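PDB 3C24: putative oxidoreductase from Jannaschia sp., which probably acts as an NAD(P)-dependent oxidoreductase, joining a Rossmann-type dinucleotide-binding domain to a helical C-terminal domain, with no substrate assigned. Local coordinates for residues T13-G18 with A39-A44; V71-P76 with T95-L100; H122-P127 with K147-C152; R29-S34 with C169-S174; P192-M197 with E269-A274. All coordinates share one frame; numbering follows the deposited sequence. Where two conformers were deposited one is given.

Contact 1: T13-G18 with A39-A44; sequences TVAILG and AAIEIA
Three good backbone bonds and one weak one tie strand 13-17 to strand 37-41. The strands run parallel, as expected in the first beta-alpha-beta unit of a Rossmann fold. Ala39 N donates to Val14 O at 2.9 Å, but stands 35° above that carbonyl plane. Ile16 is the central link: its N reaches Ala39 O at 2.9 Å, and its O accepts Ile41 N at 2.9 Å, both with the donor in the carbonyl plane. Past the strand, Gly18 N makes a weak, bent bond to Ile41 O.

Apolar contacts lie on the sheet face of Ala15, Leu17, Ala39 and Ile41. Ala15 CB meets Ala39 CB at 4.0 Å. Leu17 and Ile41 lie side by side and point the same way, with Leu17 CD1 4.1 Å from Ile41 CG1. Helix 22-33 covers the other face.

The polar part is Glu42. Its CG is anti to the backbone N (chi1 -179°), and a bend at chi2 brings OE1 to 3.2 Å from Gly18 C. OE1 also bonds Gly20 N, in the glycine-rich turn. OE2 accepts Ala44 N at 2.8 Å through its anti lone pair.

Both carboxylate oxygens are thus held by backbone N-H groups, which would help stabilise a negative charge. An acidic residue here is consistent with NAD-binding Rossmann folds, where it usually meets the adenosine ribose.

Contact 2: V71-P76 with T95-L100; sequences VVLALP and TIVLIL
The flat groups of this contact are peptide units, since neither segment has an aromatic ring. Val71 N lies nearly along the C=O axis of Ile96, at 2.8 Å from Ile96 O. Leu73 N meets Leu98 O at 2.9 Å in the same way. Leu98 N differs: it reaches Val71 O at 2.8 Å from 28° above the carbonyl plane. These bonds join two parallel neighbours of the Rossmann sheet, strands 70-73 and 96-99, linked by helix 77-87 in a beta-alpha-beta unit. The axes of the short segments are 22° apart.

Val71, Leu73, Val97 and Ile99 share one face of the sheet. Leu73 crosses Val97 obliquely, with Leu73 CD1 4.0 Å from Val97 CG1. At the start of the pair, Val71 CG2 meets Thr95 CG2 at 3.9 Å. Thr95 turns its hydroxyl elsewhere, to Arg92 O and a bound glycerol, probably from the crystallisation liquor.

Val72 and Leu98 occupy the other face, where helix 160-172 packs on Leu98. Leu100 comes in from beyond the strand and crosses Val72 at about a right angle. Its CD2 is 4.0 Å from Val72 CG1, while its CD1 lies against Ala74.

The chains then part. Ala74 is the centre of an inverse gamma turn. One water fills the place of a direct bond, donating to Leu73 O at 2.7 Å and accepting from Leu100 N at 2.8 Å.

Contact 3: H122-P127 with K147-C152; sequences HPCHPP and KQAIVC
The start of 122-127 pairs antiparallel with 150-151 in the mixed sheet. His122 and Val151 are a hydrogen-bonded pair: His122 N reaches Val151 O and Val151 N reaches His122 O, each at 2.9 Å. Pro123 faces Ile150 in the next, non-hydrogen-bonded pair. Cys124 N donates to Ala149 O at 2.9 Å. Further on, a water bridges His125 O and Ala149 N.

Gln148 reaches across beyond the regular pairing. Its CG takes the crowded position between N and carbonyl carbon (chi1 71°), and the extended chain carries OE1 to His125 N at 2.9 Å, a weak, bent bond. OE1 also lies 3.2 Å from Pro123 CB, while NE2 bonds Trp173 O. An alanine at Gln148 would lose both hydrogen bonds of the side-chain amide and would probably loosen the backbone at His125. Pro126 CB and Pro127 CD lie against Lys147 O. On the Val151 side, Cys124 SG packs 3.9 Å from Ala149 CB.

His125 ND1 bonds His142 O, and its ring meets His231 of the second subunit, whose Asn233 bonds Pro126 O. Helix 184-217 packs on His122 and Val151, helix 160-172 on Ile150, and strand 176-181 pairs with the far edge of 148-152.

Contact 4: R29-S34 with C169-S174; sequences RKIHDS and CETMWS
Lys30 opens the contact, which joins helix 22-33 of the first Rossmann beta-alpha-beta unit to the end of helix 160-172, the helix after strand 148-156. Its CG is anti to the carbonyl carbon, and a bend at chi2 (-77°) lays the chain along that helix end. Its CB sits 3.4 Å from Thr171 O, and its CG 3.3 Å from Met172 O. Beyond that the chain is extended, and NZ donates to Ser174 O at 2.8 Å and to Ser174 OG at 3.0 Å. NZ also bonds Gly144 O. A methionine in place of Lys30 would remove all three bonds and would probably weaken the hold on helix 160-172.

Ile31 follows with its CD1 against two side chains. Ile31 CD1 is 3.7 Å from Thr171 CG2, and the two side chains cross at about a right angle. Ile31 CD1 is 3.8 Å from CG of Met172, a selenomethionine that runs alongside Ile31.

Ser34 lies just past helix 22-33. Its CB touches Thr171 CG2 at 3.5 Å. Its OG donates to Ile31 O at 2.8 Å, on a lone pair, and Ser34 N donates to the same oxygen. Thr171 OG1 bonds Asp167 O, so its methyl is what meets Ile31 and Ser34.

The ammonium is held by neutral oxygens, two of them from Ser174 just past the C-terminal end of helix 160-172. That end would probably favour the charged form of Lys30.

Contact 5: P192-M197 with E269-A274; sequences PGLSEM and EALNPA
The helical C-terminal region, which matches the phosphogluconate dehydrogenase C-terminal family, packs a helix against a 3-10 turn here. A kinked part of the long helix 184-217, within its first half, meets the turn 269-271, just before helix 273-284.

Backbone bonds shape each side on its own. Pro192 follows a cis peptide bond, and the helix is kinked there. A wider pi-type turn begins at the same point: Met197 N is 2.9 Å from Gly193 O in a normal helical bond, and 3.0 Å from Pro192 O in a weak one. On the other side, Asn272 is the N-cap of helix 273-284, with OD1 accepting Ala274 N at 2.8 Å in the carbonyl plane.

The contact between the two sides is apolar. Leu271 CG is anti to its own carbonyl carbon, and this, with chi2 near 173°, puts CD2 against the helix backbone. Leu271 CD2 lies 3.5 Å from Gly193 C and 3.5 Å from Leu194 N. Gly193 matters for this approach, because a beta carbon there would point at the turn and crowd CD2. Leu194 crosses Leu271 obliquely, with Leu194 CD1 4.1 Å from Leu271 CD2. Val198, the residue after Met197, touches both Ala270 and Leu271.

The second subunit packs close by, with its Met228 on Leu194 and its Phe257 on Met197.

Met197, a selenomethionine, faces Ala270, and their CB atoms are 3.8 Å apart. Ala270 O is buried here without a polar partner, and its neighbour across the contact is Met197 CB at 3.6 Å.

In the fold
Contacts 1, 2 and 3 share one mixed sheet. Contacts 1 and 2 follow each other along the chain, with centres 10 Å apart, and join through neighbouring strands 13-17 and 70-73. Contact 3 lies further across the sheet, its centre 17 Å from that of contact 2; Leu100 O bonds His122 ND1 between them. Contact 4 links helices 22-33 and 160-172 and closes a long loop in which contacts 2 and 3 are nested. Its Trp173 touches both, and Met172 touches contact 2. Contact 5 comes last, in the helical domain, 32 Å from contact 1 between centres. The second subunit touches contacts 3 and 5 but not the segments of contacts 1, 2 and 4.

Contact 1: T13-G18 with A39-A44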
# COMPACT_ATOMS: atom_id res chain seq x y z
N THR A 13 21.33 -13.59 29.61
CA THR A 13 20.67 -12.65 30.50
C THR A 13 20.48 -11.35 29.71
O THR A 13 21.42 -10.73 29.27
CB THR A 13 21.43 -12.45 31.79
OG1 THR A 13 21.42 -13.70 32.50
CG2 THR A 13 20.73 -11.40 32.63
N VAL A 14 19.21 -10.95 29.54
CA VAL A 14 18.88 -9.82 28.70
C VAL A 14 18.19 -8.78 29.54
O VAL A 14 17.10 -9.04 30.08
CB VAL A 14 17.94 -10.25 27.57
CG1 VAL A 14 17.57 -9.08 26.62
CG2 VAL A 14 18.54 -11.42 26.71
N ALA A 15 18.85 -7.62 29.67
CA ALA A 15 18.31 -6.47 30.36
C ALA A 15 17.66 -5.57 29.33
O ALA A 15 18.20 -5.31 28.24
CB ALA A 15 19.40 -5.72 31.12
N ILE A 16 16.44 -5.16 29.63
CA ILE A 16 15.73 -4.24 28.75
C ILE A 16 15.48 -2.94 29.50
O ILE A 16 14.80 -2.91 30.51
CB ILE A 16 14.40 -4.83 28.29
CG1 ILE A 16 14.61 -6.17 27.57
CG2 ILE A 16 13.65 -3.87 27.38
CD1 ILE A 16 13.39 -6.95 27.32
N LEU A 17 16.04 -1.87 28.95
CA LEU A 17 15.87 -0.52 29.48
C LEU A 17 14.55 0.06 28.94
O LEU A 17 14.26 -0.00 27.71
CB LEU A 17 17.08 0.37 29.10
CG LEU A 17 18.39 0.23 29.91
CD1 LEU A 17 18.75 -1.17 30.19
CD2 LEU A 17 19.51 1.02 29.16
N GLY A 18 13.77 0.65 29.84
CA GLY A 18 12.46 1.20 29.46
C GLY A 18 11.50 0.03 29.24
O GLY A 18 10.60 0.07 28.41
N ALA A 39 15.96 -9.22 32.72
CA ALA A 39 16.11 -8.14 33.73
C ALA A 39 15.37 -6.93 33.18
O ALA A 39 15.88 -6.23 32.32
CB ALA A 39 17.57 -7.79 34.03
N ALA A 40 14.16 -6.69 33.72
CA ALA A 40 13.29 -5.60 33.27
C ALA A 40 13.62 -4.36 34.03
O ALA A 40 13.29 -4.26 35.22
CB ALA A 40 11.81 -5.94 33.42
N ILE A 41 14.21 -3.41 33.31
CA ILE A 41 14.65 -2.13 33.91
C ILE A 41 13.66 -1.03 33.56
O ILE A 41 13.48 -0.63 32.41
CB ILE A 41 16.10 -1.72 33.46
CG1 ILE A 41 17.03 -2.97 33.44
CG2 ILE A 41 16.63 -0.50 34.32
CD1 ILE A 41 17.15 -3.67 34.77
N GLU A 42 13.02 -0.51 34.60
CA GLU A 42 11.98 0.50 34.42
C GLU A 42 11.83 1.34 35.65
O GLU A 42 11.54 0.81 36.70
CB GLU A 42 10.63 -0.17 34.16
CG GLU A 42 9.48 0.82 33.95
CD GLU A 42 9.77 1.77 32.83
OE1 GLU A 42 9.78 1.33 31.64
OE2 GLU A 42 10.01 2.97 33.09
N ILE A 43 12.03 2.63 35.49
CA ILE A 43 11.97 3.55 36.61
C ILE A 43 10.66 4.30 36.66
O ILE A 43 10.28 4.78 37.72
CB ILE A 43 13.16 4.60 36.64
CG1 ILE A 43 13.12 5.51 35.42
CG2 ILE A 43 14.50 3.90 36.77
N ALA A 44 9.95 4.39 35.54
CA ALA A 44 8.69 5.16 35.54
C ALA A 44 7.61 4.40 36.30
O ALA A 44 7.39 3.22 36.07
CB ALA A 44 8.21 5.51 34.16

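Contact 2: V71-P76 with T95-L100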
# COMPACT_ATOMS: atom_id res chain seq x y z
N VAL A 71 22.08 -5.79 26.65
CA VAL A 71 21.34 -4.62 27.14
C VAL A 71 20.64 -3.98 25.95
O VAL A 71 21.25 -3.43 25.04
CB VAL A 71 22.24 -3.60 27.83
CG1 VAL A 71 21.43 -2.41 28.32
CG2 VAL A 71 22.98 -4.27 28.97
N VAL A 72 19.31 -4.02 26.01
CA VAL A 72 18.43 -3.55 24.97
C VAL A 72 17.92 -2.17 25.30
O VAL A 72 17.31 -1.94 26.36
CB VAL A 72 17.21 -4.49 24.75
CG1 VAL A 72 16.32 -3.88 23.64
CG2 VAL A 72 17.63 -5.90 24.40
N LEU A 73 18.16 -1.24 24.39
CA LEU A 73 17.75 0.14 24.58
C LEU A 73 16.37 0.42 23.98
O LEU A 73 16.26 0.93 22.88
CB LEU A 73 18.79 1.11 23.97
CG LEU A 73 20.26 0.85 24.39
CD1 LEU A 73 21.13 1.98 23.88
CD2 LEU A 73 20.43 0.75 25.88
N ALA A 74 15.33 0.02 24.72
CA ALA A 74 13.92 0.18 24.24
C ALA A 74 13.40 1.58 24.56
O ALA A 74 12.44 1.75 25.32
CB ALA A 74 13.02 -0.89 24.85
N LEU A 75 14.11 2.57 24.04
CA LEU A 75 13.83 3.97 24.30
C LEU A 75 13.74 4.76 23.01
O LEU A 75 14.27 4.33 21.99
CB LEU A 75 14.94 4.54 25.14
CG LEU A 75 15.08 3.84 26.50
CD1 LEU A 75 16.42 4.16 27.09
CD2 LEU A 75 13.93 4.22 27.40
N PRO A 76 13.09 5.95 23.06
CA PRO A 76 12.97 6.73 21.82
C PRO A 76 14.29 7.26 21.33
O PRO A 76 15.20 7.52 22.09
CB PRO A 76 11.98 7.85 22.17
CG PRO A 76 11.47 7.60 23.48
CD PRO A 76 12.32 6.52 24.17
N THR A 95 29.78 -7.04 26.59
CA THR A 95 28.34 -6.88 26.65
C THR A 95 27.87 -6.43 25.26
O THR A 95 28.51 -5.60 24.60
CB THR A 95 27.94 -5.86 27.74
OG1 THR A 95 28.42 -6.31 28.99
CG2 THR A 95 26.40 -5.66 27.79
N ILE A 96 26.71 -6.95 24.86
CA ILE A 96 26.07 -6.57 23.60
C ILE A 96 25.02 -5.51 23.92
O ILE A 96 24.09 -5.76 24.65
CB ILE A 96 25.37 -7.75 22.93
CG1 ILE A 96 26.38 -8.78 22.45
CG2 ILE A 96 24.56 -7.32 21.71
CD1 ILE A 96 25.73 -10.23 22.23
N VAL A 97 25.26 -4.30 23.44
CA VAL A 97 24.33 -3.17 23.54
C VAL A 97 23.51 -3.17 22.24
O VAL A 97 24.06 -2.99 21.11
CB VAL A 97 25.08 -1.86 23.73
CG1 VAL A 97 24.09 -0.68 23.66
CG2 VAL A 97 25.89 -1.90 25.07
N LEU A 98 22.21 -3.41 22.41
CA LEU A 98 21.31 -3.64 21.31
C LEU A 98 20.37 -2.47 21.10
O LEU A 98 19.59 -2.08 21.98
CB LEU A 98 20.59 -4.97 21.55
CG LEU A 98 20.13 -5.80 20.35
CD1 LEU A 98 19.64 -7.20 20.80
CD2 LEU A 98 19.09 -5.04 19.57
N ILE A 99 20.54 -1.88 19.93
CA ILE A 99 19.77 -0.70 19.49
C ILE A 99 18.73 -1.14 18.47
O ILE A 99 18.99 -1.96 17.60
CB ILE A 99 20.67 0.46 18.93
CG1 ILE A 99 21.98 0.65 19.71
CG2 ILE A 99 19.90 1.76 18.94
CD1 ILE A 99 23.22 -0.05 19.08
N LEU A 100 17.55 -0.57 18.60
CA LEU A 100 16.40 -0.99 17.81
C LEU A 100 16.11 -0.12 16.60
O LEU A 100 15.01 -0.19 16.02
CB LEU A 100 15.16 -1.03 18.74
CG LEU A 100 15.28 -1.87 20.03
CD1 LEU A 100 13.96 -1.96 20.85
CD2 LEU A 100 15.82 -3.26 19.68
O HOH W 1 16.99 1.57 20.38

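Contact 3: H122-P127 with K147-C152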
# COMPACT_ATOMS: atom_id res chain seq x y z
N HIS A 122 15.99 -4.13 13.42
CA HIS A 122 14.75 -3.42 13.12
C HIS A 122 13.79 -4.33 12.40
O HIS A 122 14.20 -5.05 11.50
CB HIS A 122 15.05 -2.20 12.27
CG HIS A 122 13.99 -1.16 12.37
ND1 HIS A 122 13.95 -0.26 13.41
CD2 HIS A 122 12.85 -0.97 11.66
CE1 HIS A 122 12.89 0.52 13.27
NE2 HIS A 122 12.21 0.11 12.22
N PRO A 123 12.48 -4.31 12.78
CA PRO A 123 11.54 -5.18 12.11
C PRO A 123 11.19 -4.66 10.72
O PRO A 123 11.29 -3.45 10.46
CB PRO A 123 10.31 -5.12 13.00
CG PRO A 123 10.46 -3.96 13.85
CD PRO A 123 11.91 -3.61 13.95
N CYS A 124 10.81 -5.56 9.83
CA CYS A 124 10.30 -5.15 8.51
C CYS A 124 8.82 -4.77 8.64
O CYS A 124 8.29 -3.99 7.86
CB CYS A 124 10.43 -6.23 7.44
SG CYS A 124 12.13 -6.60 6.95
N HIS A 125 8.22 -5.35 9.67
CA HIS A 125 6.78 -5.36 9.97
C HIS A 125 6.09 -6.46 9.10
O HIS A 125 6.61 -6.83 8.04
CB HIS A 125 6.09 -4.02 9.75
CG HIS A 125 6.69 -2.95 10.54
ND1 HIS A 125 6.76 -2.97 11.92
CD2 HIS A 125 7.33 -1.82 10.14
CE1 HIS A 125 7.40 -1.87 12.33
NE2 HIS A 125 7.77 -1.18 11.28
N PRO A 126 4.94 -6.99 9.56
CA PRO A 126 4.32 -8.00 8.72
C PRO A 126 4.01 -7.48 7.31
O PRO A 126 3.68 -6.30 7.12
CB PRO A 126 3.08 -8.40 9.51
CG PRO A 126 3.40 -8.01 10.93
CD PRO A 126 4.26 -6.82 10.87
N PRO A 127 4.08 -8.35 6.32
CA PRO A 127 3.81 -7.87 4.96
C PRO A 127 2.36 -7.57 4.62
O PRO A 127 1.44 -8.15 5.17
CB PRO A 127 4.24 -9.03 4.10
CG PRO A 127 4.14 -10.26 4.95
CD PRO A 127 4.43 -9.77 6.38
N LYS A 147 3.46 -12.99 11.28
CA LYS A 147 4.83 -13.32 10.86
C LYS A 147 5.43 -12.09 10.15
O LYS A 147 4.74 -11.39 9.41
CB LYS A 147 4.86 -14.54 9.92
CG LYS A 147 4.34 -15.84 10.50
CD LYS A 147 4.33 -16.93 9.44
CE LYS A 147 3.24 -16.74 8.39
NZ LYS A 147 1.85 -16.74 8.98
N GLN A 148 6.74 -11.89 10.33
CA GLN A 148 7.45 -10.81 9.66
C GLN A 148 8.90 -11.20 9.51
O GLN A 148 9.38 -12.07 10.23
CB GLN A 148 7.40 -9.52 10.47
CG GLN A 148 8.24 -9.57 11.77
CD GLN A 148 8.20 -8.23 12.52
OE1 GLN A 148 8.17 -7.16 11.90
NE2 GLN A 148 8.22 -8.29 13.85
N ALA A 149 9.56 -10.53 8.60
CA ALA A 149 11.01 -10.61 8.47
C ALA A 149 11.63 -9.44 9.32
O ALA A 149 10.94 -8.49 9.70
CB ALA A 149 11.42 -10.44 6.98
N ILE A 150 12.91 -9.54 9.62
CA ILE A 150 13.64 -8.47 10.31
C ILE A 150 15.00 -8.25 9.64
O ILE A 150 15.45 -9.07 8.83
CB ILE A 150 13.83 -8.78 11.81
CG1 ILE A 150 14.81 -9.95 12.02
CG2 ILE A 150 12.46 -9.10 12.49
CD1 ILE A 150 15.13 -10.19 13.54
N VAL A 151 15.62 -7.12 9.98
CA VAL A 151 16.97 -6.77 9.49
C VAL A 151 17.88 -6.46 10.66
O VAL A 151 17.46 -5.82 11.64
CB VAL A 151 16.96 -5.58 8.49
CG1 VAL A 151 16.26 -5.98 7.18
CG2 VAL A 151 16.33 -4.32 9.14
N CYS A 152 19.11 -6.95 10.58
CA CYS A 152 20.08 -6.77 11.65
C CYS A 152 21.46 -6.47 11.13
O CYS A 152 21.85 -6.94 10.07
CB CYS A 152 20.21 -8.07 12.46
SG CYS A 152 18.69 -8.74 13.21
O HOH W 2 7.97 -8.89 6.78

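Contact 4: R29-S34 with C169-S174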
# COMPACT_ATOMS: atom_id res chain seq x y z
N ARG A 29 7.75 -8.89 27.46
CA ARG A 29 6.90 -10.09 27.59
C ARG A 29 7.50 -11.24 26.76
O ARG A 29 7.60 -12.37 27.21
CB ARG A 29 5.45 -9.84 27.19
CG ARG A 29 4.64 -11.13 27.00
CD ARG A 29 3.18 -10.79 26.67
NE ARG A 29 2.40 -10.81 27.88
CZ ARG A 29 1.33 -10.06 28.12
NH1 ARG A 29 0.90 -9.18 27.23
NH2 ARG A 29 0.71 -10.18 29.28
N LYS A 30 7.95 -10.91 25.55
CA LYS A 30 8.55 -11.94 24.70
C LYS A 30 9.77 -12.57 25.36
O LYS A 30 9.95 -13.80 25.34
CB LYS A 30 8.96 -11.38 23.33
CG LYS A 30 7.82 -10.94 22.41
CD LYS A 30 7.14 -12.10 21.76
CE LYS A 30 6.08 -11.66 20.71
NZ LYS A 30 5.46 -12.79 19.92
N ILE A 31 10.63 -11.74 25.93
CA ILE A 31 11.83 -12.26 26.61
C ILE A 31 11.44 -13.04 27.85
O ILE A 31 11.96 -14.15 28.09
CB ILE A 31 12.83 -11.12 26.97
CG1 ILE A 31 13.40 -10.53 25.68
CG2 ILE A 31 14.00 -11.60 27.84
CD1 ILE A 31 14.14 -11.53 24.70
N HIS A 32 10.51 -12.49 28.61
CA HIS A 32 10.03 -13.20 29.81
C HIS A 32 9.57 -14.61 29.51
O HIS A 32 9.84 -15.55 30.27
CB HIS A 32 8.85 -12.43 30.39
CG HIS A 32 8.44 -12.91 31.74
ND1 HIS A 32 7.14 -13.22 32.06
CD2 HIS A 32 9.17 -13.12 32.86
CE1 HIS A 32 7.08 -13.59 33.32
NE2 HIS A 32 8.30 -13.56 33.83
N ASP A 33 8.84 -14.75 28.41
CA ASP A 33 8.24 -16.03 28.04
C ASP A 33 9.24 -16.95 27.39
O ASP A 33 8.96 -18.15 27.21
CB ASP A 33 7.08 -15.85 27.09
CG ASP A 33 5.88 -15.21 27.74
OD1 ASP A 33 5.85 -15.13 28.98
OD2 ASP A 33 4.96 -14.82 27.01
N SER A 34 10.39 -16.40 27.01
CA SER A 34 11.44 -17.21 26.35
C SER A 34 12.36 -17.89 27.35
O SER A 34 12.21 -17.75 28.57
CB SER A 34 12.32 -16.35 25.44
OG SER A 34 13.31 -15.65 26.18
N CYS A 169 16.78 -10.62 18.81
CA CYS A 169 15.79 -9.91 17.97
C CYS A 169 14.69 -10.82 17.48
O CYS A 169 13.51 -10.43 17.43
CB CYS A 169 16.45 -9.23 16.76
SG CYS A 169 17.48 -7.84 17.24
N GLU A 170 15.06 -12.06 17.16
CA GLU A 170 14.08 -13.06 16.68
C GLU A 170 13.10 -13.46 17.79
O GLU A 170 11.91 -13.79 17.55
CB GLU A 170 14.80 -14.27 16.13
CG GLU A 170 15.41 -14.04 14.77
CD GLU A 170 16.42 -15.11 14.38
OE1 GLU A 170 16.52 -16.11 15.10
OE2 GLU A 170 17.12 -14.92 13.36
N THR A 171 13.58 -13.36 19.02
CA THR A 171 12.77 -13.66 20.20
C THR A 171 11.85 -12.46 20.48
O THR A 171 10.65 -12.63 20.69
CB THR A 171 13.62 -13.89 21.44
OG1 THR A 171 14.60 -14.89 21.14
CG2 THR A 171 12.74 -14.25 22.67
N MSE A 172 12.40 -11.25 20.43
CA MSE A 172 11.62 -10.04 20.72
C MSE A 172 10.50 -9.76 19.73
O MSE A 172 9.43 -9.20 20.12
CB MSE A 172 12.52 -8.81 20.84
CG MSE A 172 13.46 -8.91 21.97
SE MSE A 172 14.46 -7.20 22.14
CE MSE A 172 15.29 -7.13 20.48
N TRP A 173 10.73 -10.17 18.50
CA TRP A 173 9.84 -9.81 17.39
C TRP A 173 9.18 -10.99 16.72
O TRP A 173 8.68 -10.87 15.59
CB TRP A 173 10.60 -8.97 16.35
CG TRP A 173 11.04 -7.63 16.90
CD1 TRP A 173 10.33 -6.84 17.70
CD2 TRP A 173 12.26 -6.92 16.59
NE1 TRP A 173 11.02 -5.69 17.96
CE2 TRP A 173 12.21 -5.71 17.29
CE3 TRP A 173 13.39 -7.20 15.80
CZ2 TRP A 173 13.24 -4.77 17.25
CZ3 TRP A 173 14.42 -6.25 15.74
CH2 TRP A 173 14.33 -5.06 16.47
N SER A 174 9.17 -12.12 17.43
CA SER A 174 8.55 -13.37 16.93
C SER A 174 7.08 -13.15 16.63
O SER A 174 6.42 -12.44 17.35
CB SER A 174 8.70 -14.54 17.91
OG SER A 174 7.97 -14.28 19.08

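Contact 5: P192-M197 with E269-A274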
# COMPACT_ATOMS: atom_id res chain seq x y z
N PRO A 192 16.52 5.32 8.36
CA PRO A 192 15.36 6.06 7.84
C PRO A 192 15.17 6.28 6.33
O PRO A 192 14.16 6.83 5.92
CB PRO A 192 15.53 7.43 8.53
CG PRO A 192 17.07 7.57 8.60
CD PRO A 192 17.54 6.22 8.94
N GLY A 193 16.07 5.78 5.51
CA GLY A 193 16.00 6.03 4.08
C GLY A 193 14.77 5.57 3.35
O GLY A 193 13.87 6.35 2.99
N LEU A 194 14.66 4.27 3.22
CA LEU A 194 13.56 3.72 2.46
C LEU A 194 12.23 3.95 3.19
O LEU A 194 11.24 4.38 2.61
CB LEU A 194 13.84 2.24 2.14
CG LEU A 194 13.09 1.52 1.06
CD1 LEU A 194 13.40 2.16 -0.32
CD2 LEU A 194 13.47 0.01 1.18
N SER A 195 12.24 3.77 4.51
CA SER A 195 11.01 3.82 5.29
C SER A 195 10.47 5.24 5.48
O SER A 195 9.25 5.51 5.33
CB SER A 195 11.21 3.17 6.68
OG SER A 195 12.08 3.87 7.50
N GLU A 196 11.37 6.15 5.78
CA GLU A 196 10.95 7.50 6.13
C GLU A 196 11.20 8.59 5.15
O GLU A 196 10.50 9.61 5.16
CB GLU A 196 11.54 7.88 7.45
CG GLU A 196 11.18 6.81 8.48
CD GLU A 196 11.87 7.04 9.78
OE1 GLU A 196 12.86 6.33 10.05
OE2 GLU A 196 11.45 7.96 10.51
N MSE A 197 12.18 8.38 4.27
CA MSE A 197 12.55 9.37 3.25
C MSE A 197 11.85 9.11 1.94
O MSE A 197 11.66 10.01 1.14
CB MSE A 197 14.06 9.40 3.01
CG MSE A 197 14.88 9.92 4.17
SE MSE A 197 14.66 11.83 4.55
CE MSE A 197 15.24 12.55 2.86
N GLU A 269 18.09 10.66 -4.31
CA GLU A 269 18.95 11.32 -3.35
C GLU A 269 18.49 10.97 -1.93
O GLU A 269 19.25 11.11 -0.96
CB GLU A 269 18.96 12.84 -3.58
CG GLU A 269 19.88 13.66 -2.69
CD GLU A 269 21.35 13.38 -2.94
OE1 GLU A 269 21.68 12.70 -3.93
OE2 GLU A 269 22.17 13.86 -2.14
N ALA A 270 17.22 10.55 -1.81
CA ALA A 270 16.66 10.15 -0.50
C ALA A 270 17.35 8.97 0.13
O ALA A 270 17.19 8.74 1.35
CB ALA A 270 15.14 9.82 -0.61
N LEU A 271 18.04 8.20 -0.69
CA LEU A 271 18.75 6.99 -0.24
C LEU A 271 20.24 7.20 -0.24
O LEU A 271 20.99 6.30 0.11
CB LEU A 271 18.36 5.77 -1.11
CG LEU A 271 16.87 5.40 -1.16
CD1 LEU A 271 16.65 4.32 -2.17
CD2 LEU A 271 16.34 5.01 0.26
N ASN A 272 20.64 8.39 -0.64
CA ASN A 272 22.07 8.78 -0.61
C ASN A 272 22.57 8.82 0.83
O ASN A 272 21.95 9.40 1.70
CB ASN A 272 22.28 10.12 -1.27
CG ASN A 272 23.71 10.42 -1.43
OD1 ASN A 272 24.45 10.51 -0.46
ND2 ASN A 272 24.13 10.58 -2.69
N PRO A 273 23.66 8.11 1.14
CA PRO A 273 24.14 8.07 2.52
C PRO A 273 24.31 9.44 3.15
O PRO A 273 24.11 9.60 4.35
CB PRO A 273 25.48 7.39 2.37
CG PRO A 273 25.27 6.43 1.25
CD PRO A 273 24.35 7.12 0.30
N ALA A 274 24.66 10.43 2.36
CA ALA A 274 24.85 11.76 2.91
C ALA A 274 23.53 12.36 3.40
O ALA A 274 23.47 13.00 4.46
CB ALA A 274 25.56 12.67 1.87